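Long-range contact in protein LST4 (Kluyveromyces lactis, PDB 4ZY8), which is probably involved in amino acid uptake and in Golgi-to-plasma-membrane protein trafficking, and is represented here by its longin domain: residues I15-L19 and D52-G56. Sequence-based numbering, arbitrary orientation.
Sequences ISQEL and DYIFG
I54 meets S16 from the last turn of helix 47-55. Its CG2 lies 4.3 Å from S16 OG, a loose contact. The same methyl sits 3.7 Å above the F55 ring plane, over the ring centre, and so backs one face of it. Beyond S16, I54 also packs on A97 and S99 of strand 95-103.

F55 carries most of the contact. With CG anti to the carbonyl carbon and beside the backbone N (chi1 -57°), the ring is directed at the end of strand 12-17. S16 OG approaches the far end of the ring obliquely, 3.4 Å from F55 CE2. Q17 offers backbone only, with its CA 4.0 Å from F55 CZ. On the CD1 side, E18 CG comes to 3.8 Å from F55 CD1. The E18 and F55 side chains run past each other in opposite directions, carboxylate and ring planes 13° apart. E18 OE2 forms a salt bridge with R95, which the F55 side chain also touches.

With F55 cut back to an alanine, a gap would probably open beside S16 and E18, and I54 CG2 would lose the ring it rests on.

The contact thus joins helix 47-55 to strand 12-17 of the longin domain, and to the residue just after it, by packing alone: an aromatic ring set against a hydroxyl, a backbone CA and the aliphatic part of E18.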
# COMPACT_ATOMS: atom_id res chain seq x y z
N ILE A 15 -4.08 -2.73 2.56
CA ILE A 15 -2.93 -3.58 2.83
C ILE A 15 -3.35 -4.97 2.41
O ILE A 15 -4.36 -5.48 2.89
CB ILE A 15 -2.51 -3.54 4.31
CG1 ILE A 15 -2.17 -2.11 4.73
CG2 ILE A 15 -1.34 -4.49 4.56
CD1 ILE A 15 -1.91 -1.98 6.22
N SER A 16 -2.60 -5.58 1.49
CA SER A 16 -2.95 -6.91 1.00
C SER A 16 -1.70 -7.74 0.82
O SER A 16 -0.58 -7.20 0.81
CB SER A 16 -3.73 -6.82 -0.31
OG SER A 16 -3.02 -6.10 -1.31
N GLN A 17 -1.89 -9.06 0.66
CA GLN A 17 -0.76 -9.94 0.36
C GLN A 17 -1.08 -11.19 -0.48
O GLN A 17 -2.23 -11.62 -0.53
CB GLN A 17 -0.10 -10.35 1.69
CG GLN A 17 -0.95 -11.21 2.57
CD GLN A 17 -0.19 -11.72 3.78
OE1 GLN A 17 -0.61 -11.52 4.92
NE2 GLN A 17 0.94 -12.39 3.55
N GLU A 18 -0.06 -11.73 -1.16
CA GLU A 18 -0.17 -12.99 -1.90
C GLU A 18 -0.07 -14.20 -0.99
O GLU A 18 0.58 -14.14 0.06
CB GLU A 18 0.91 -13.12 -2.97
CG GLU A 18 0.77 -12.20 -4.18
CD GLU A 18 1.94 -12.36 -5.15
OE1 GLU A 18 3.08 -12.65 -4.69
OE2 GLU A 18 1.72 -12.19 -6.37
N LEU A 19 -0.75 -15.27 -1.35
CA LEU A 19 -0.60 -16.54 -0.69
C LEU A 19 -0.18 -17.46 -1.78
O LEU A 19 -0.17 -17.08 -2.92
CB LEU A 19 -1.93 -17.02 -0.16
CG LEU A 19 -2.70 -16.37 0.97
CD1 LEU A 19 -2.23 -15.00 1.32
CD2 LEU A 19 -4.15 -16.31 0.58
N ASP A 52 -5.82 -6.58 -9.36
CA ASP A 52 -5.18 -6.63 -10.66
C ASP A 52 -4.19 -5.46 -10.84
O ASP A 52 -3.08 -5.65 -11.32
CB ASP A 52 -6.25 -6.66 -11.76
CG ASP A 52 -5.67 -6.86 -13.14
OD1 ASP A 52 -5.05 -7.92 -13.37
OD2 ASP A 52 -5.88 -5.99 -14.02
N TYR A 53 -4.59 -4.26 -10.43
CA TYR A 53 -3.68 -3.11 -10.48
C TYR A 53 -2.50 -3.26 -9.53
O TYR A 53 -1.39 -2.85 -9.84
CB TYR A 53 -4.42 -1.82 -10.17
CG TYR A 53 -5.37 -1.35 -11.24
CD1 TYR A 53 -5.12 -1.61 -12.58
CD2 TYR A 53 -6.50 -0.62 -10.92
CE1 TYR A 53 -5.97 -1.17 -13.57
CE2 TYR A 53 -7.37 -0.18 -11.90
CZ TYR A 53 -7.10 -0.45 -13.22
OH TYR A 53 -7.96 -0.01 -14.20
N ILE A 54 -2.71 -3.86 -8.37
CA ILE A 54 -1.68 -4.03 -7.36
C ILE A 54 -0.74 -5.16 -7.67
O ILE A 54 0.44 -4.99 -7.63
CB ILE A 54 -2.30 -4.27 -6.00
CG1 ILE A 54 -3.11 -3.07 -5.60
CG2 ILE A 54 -1.26 -4.54 -4.94
CD1 ILE A 54 -4.07 -3.32 -4.50
N PHE A 55 -1.28 -6.33 -7.93
CA PHE A 55 -0.45 -7.47 -8.21
C PHE A 55 -0.44 -7.81 -9.71
O PHE A 55 0.11 -8.80 -10.13
CB PHE A 55 -0.92 -8.67 -7.41
CG PHE A 55 -0.94 -8.46 -5.93
CD1 PHE A 55 0.20 -8.56 -5.19
CD2 PHE A 55 -2.11 -8.22 -5.29
CE1 PHE A 55 0.18 -8.40 -3.83
CE2 PHE A 55 -2.13 -8.04 -3.94
CZ PHE A 55 -0.99 -8.14 -3.21
N GLY A 56 -1.09 -7.01 -10.53
CA GLY A 56 -1.12 -7.33 -11.93
C GLY A 56 0.19 -6.97 -12.57
O GLY A 56 0.91 -7.83 -13.02